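Local structure of migration inhibitory factor (Trichinella spiralis, 1HFO) at residues T60-G65 with V99-D104. The protein is a nematode member of the macrophage migration inhibitory factor family, which folds around beta-alpha-beta units and is found here as a trimer. Numbering follows the deposited sequence.
Sequences TLMSIG and VNLNGD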
ATOM      1  N   THR A  60      -4.207  -6.059  -2.032  1.00 18.22           N
ATOM      2  CA  THR A  60      -5.223  -5.884  -1.018  1.00 18.34           C
ATOM      3  C   THR A  60      -6.563  -5.659  -1.673  1.00 13.44           C
ATOM      4  O   THR A  60      -6.618  -5.044  -2.720  1.00 17.98           O
ATOM      5  CB  THR A  60      -4.884  -4.626  -0.173  1.00 17.06           C
ATOM      6  OG1 THR A  60      -3.594  -4.791   0.433  1.00 26.14           O
ATOM      7  CG2 THR A  60      -5.926  -4.383   0.915  1.00 20.14           C
ATOM      8  N   LEU A  61      -7.621  -6.189  -1.081  1.00 17.95           N
ATOM      9  CA  LEU A  61      -8.974  -5.927  -1.552  1.00 18.59           C
ATOM     10  C   LEU A  61      -9.676  -5.306  -0.350  1.00 17.47           C
ATOM     11  O   LEU A  61      -9.884  -5.976   0.662  1.00 18.20           O
ATOM     12  CB  LEU A  61      -9.703  -7.214  -1.962  1.00 21.10           C
ATOM     13  CG  LEU A  61     -11.175  -6.940  -2.284  1.00 22.64           C
ATOM     14  CD1 LEU A  61     -11.206  -6.155  -3.581  1.00 18.27           C
ATOM     15  CD2 LEU A  61     -11.989  -8.216  -2.405  1.00 24.37           C
ATOM     16  N   MET A  62     -10.026  -4.021  -0.431  1.00 17.21           N
ATOM     17  CA  MET A  62     -10.706  -3.388   0.692  1.00 15.95           C
ATOM     18  C   MET A  62     -12.091  -2.913   0.270  1.00 18.51           C
ATOM     19  O   MET A  62     -12.302  -2.520  -0.878  1.00 19.72           O
ATOM     20  CB  MET A  62      -9.884  -2.219   1.238  1.00 19.43           C
ATOM     21  CG  MET A  62      -9.516  -1.173   0.232  1.00 22.03           C
ATOM     22  SD  MET A  62      -8.443   0.086   1.015  1.00 28.76           S
ATOM     23  CE  MET A  62      -6.877  -0.241   0.237  1.00 27.10           C
ATOM     24  N   SER A  63     -13.032  -2.966   1.202  1.00 15.72           N
ATOM     25  CA  SER A  63     -14.402  -2.554   0.914  1.00 14.92           C
ATOM     26  C   SER A  63     -15.204  -2.325   2.177  1.00 16.29           C
ATOM     27  O   SER A  63     -14.946  -2.950   3.212  1.00 15.83           O
ATOM     28  CB  SER A  63     -15.086  -3.638   0.066  1.00 17.46           C
ATOM     29  OG  SER A  63     -16.422  -3.299  -0.226  1.00 25.50           O
ATOM     30  N   ILE A  64     -16.191  -1.434   2.108  1.00 19.53           N
ATOM     31  CA  ILE A  64     -17.027  -1.197   3.269  1.00 18.16           C
ATOM     32  C   ILE A  64     -18.110  -2.276   3.189  1.00 22.36           C
ATOM     33  O   ILE A  64     -19.070  -2.154   2.438  1.00 26.30           O
ATOM     34  CB  ILE A  64     -17.671   0.215   3.232  1.00 18.17           C
ATOM     35  CG1 ILE A  64     -16.560   1.272   3.236  1.00 16.71           C
ATOM     36  CG2 ILE A  64     -18.640   0.353   4.365  1.00 20.24           C
ATOM     37  CD1 ILE A  64     -16.997   2.673   2.770  1.00 18.07           C
ATOM     38  N   GLY A  65     -17.913  -3.352   3.940  1.00 25.55           N
ATOM     39  CA  GLY A  65     -18.867  -4.445   3.912  1.00 26.58           C
ATOM     40  C   GLY A  65     -18.563  -5.453   2.814  1.00 27.48           C
ATOM     41  O   GLY A  65     -17.786  -5.199   1.888  1.00 28.33           O
ATOM     42  N   VAL A  99      -9.616  -6.574   3.539  1.00 19.50           N
ATOM     43  CA  VAL A  99      -9.886  -5.563   4.550  1.00 18.19           C
ATOM     44  C   VAL A  99     -11.313  -5.052   4.551  1.00 19.13           C
ATOM     45  O   VAL A  99     -11.791  -4.535   3.542  1.00 21.37           O
ATOM     46  CB  VAL A  99      -8.955  -4.347   4.356  1.00 22.39           C
ATOM     47  CG1 VAL A  99      -9.191  -3.344   5.466  1.00 21.84           C
ATOM     48  CG2 VAL A  99      -7.492  -4.801   4.312  1.00 22.56           C
ATOM     49  N   ASN A 100     -11.984  -5.182   5.689  1.00 18.72           N
ATOM     50  CA  ASN A 100     -13.354  -4.710   5.852  1.00 21.88           C
ATOM     51  C   ASN A 100     -13.232  -3.307   6.453  1.00 21.54           C
ATOM     52  O   ASN A 100     -12.815  -3.152   7.600  1.00 22.11           O
ATOM     53  CB  ASN A 100     -14.104  -5.653   6.796  1.00 24.22           C
ATOM     54  CG  ASN A 100     -15.505  -5.167   7.141  1.00 29.38           C
ATOM     55  OD1 ASN A 100     -16.111  -4.381   6.410  1.00 31.21           O
ATOM     56  ND2 ASN A 100     -16.037  -5.662   8.262  1.00 30.26           N
ATOM     57  N   LEU A 101     -13.563  -2.290   5.661  1.00 18.19           N
ATOM     58  CA  LEU A 101     -13.459  -0.896   6.091  1.00 18.10           C
ATOM     59  C   LEU A 101     -14.708  -0.364   6.787  1.00 17.88           C
ATOM     60  O   LEU A 101     -15.816  -0.824   6.534  1.00 17.11           O
ATOM     61  CB  LEU A 101     -13.192  -0.009   4.866  1.00 17.35           C
ATOM     62  CG  LEU A 101     -12.016  -0.447   3.990  1.00 17.07           C
ATOM     63  CD1 LEU A 101     -12.130   0.116   2.576  1.00 23.20           C
ATOM     64  CD2 LEU A 101     -10.725  -0.000   4.650  1.00 20.18           C
ATOM     65  N   ASN A 102     -14.521   0.615   7.669  1.00 17.56           N
ATOM     66  CA  ASN A 102     -15.666   1.259   8.312  1.00 19.95           C
ATOM     67  C   ASN A 102     -15.920   2.497   7.472  1.00 17.39           C
ATOM     68  O   ASN A 102     -14.982   3.168   7.050  1.00 20.09           O
ATOM     69  CB  ASN A 102     -15.350   1.661   9.753  1.00 20.04           C
ATOM     70  CG  ASN A 102     -15.188   0.461  10.655  1.00 22.23           C
ATOM     71  OD1 ASN A 102     -15.917  -0.517  10.525  1.00 23.31           O
ATOM     72  ND2 ASN A 102     -14.246   0.536  11.589  1.00 27.54           N
ATOM     73  N   GLY A 103     -17.188   2.789   7.229  1.00 22.40           N
ATOM     74  CA  GLY A 103     -17.531   3.939   6.421  1.00 21.50           C
ATOM     75  C   GLY A 103     -16.859   5.214   6.870  1.00 19.45           C
ATOM     76  O   GLY A 103     -16.464   6.027   6.035  1.00 18.51           O
ATOM     77  N   ASP A 104     -16.736   5.395   8.187  1.00 20.49           N
ATOM     78  CA  ASP A 104     -16.113   6.607   8.720  1.00 22.18           C
ATOM     79  C   ASP A 104     -14.635   6.741   8.400  1.00 20.19           C
ATOM     80  O   ASP A 104     -14.076   7.821   8.573  1.00 21.52           O
ATOM     81  CB  ASP A 104     -16.283   6.713  10.244  1.00 25.17           C
ATOM     82  CG  ASP A 104     -17.727   6.916  10.662  1.00 28.54           C
ATOM     83  OD1 ASP A 104     -18.493   7.548   9.896  1.00 32.75           O
ATOM     84  OD2 ASP A 104     -18.097   6.459  11.761  1.00 26.65           O
TER
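Val-99 O is held by two groups of the facing strand: one hydrogen bond from Ser-63 N (3.1 Å), arriving almost along the C=O axis at 174°, and one CA-H...O contact from Met-62 CA at 3.3 Å. Val-99 N, in turn, gives a nearly straight bond to Leu-61 O (3.0 Å), so Val-99 is joined through both backbone groups in parallel-sheet fashion. One step on, Leu-101 N reaches Ser-63 O at 2.9 Å, the donor standing above the carbonyl plane. A side chain adds the next bond: Asn-100, its CG anti to the backbone N (chi1 174°), brings OD1 to Gly-65 N (3.2 Å), which lies in the plane of the amide carbonyl. Ser-63, on the same face as Asn-100, gives a hydrogen bond from OG to Gly-65 O, two residues on in the same segment. On the face of Met-62 and Val-99 the contact is apolar. Leu-101 passes obliquely to Met-62, its CD1 meeting Met-62 CB at 3.5 Å and also lying against CG; Met-62 holds CG in the crowded position between N and carbonyl carbon (chi1 55°). Further along, Ile-64 crosses Leu-101 at about a right angle, with Ile-64 CD1 extending to Gly-103 CA (3.9 Å). The pairing closes the beta-alpha-beta unit of strand 57-63, helix 69-87 and strand 94-100. Strand 2-7 flanks strand 57-63 on its other edge, helix 18-30 packs on Leu-61 and Ser-63, and Leu-101 meets both Val-106 of strand 106-108 and His-97 of a neighbouring subunit.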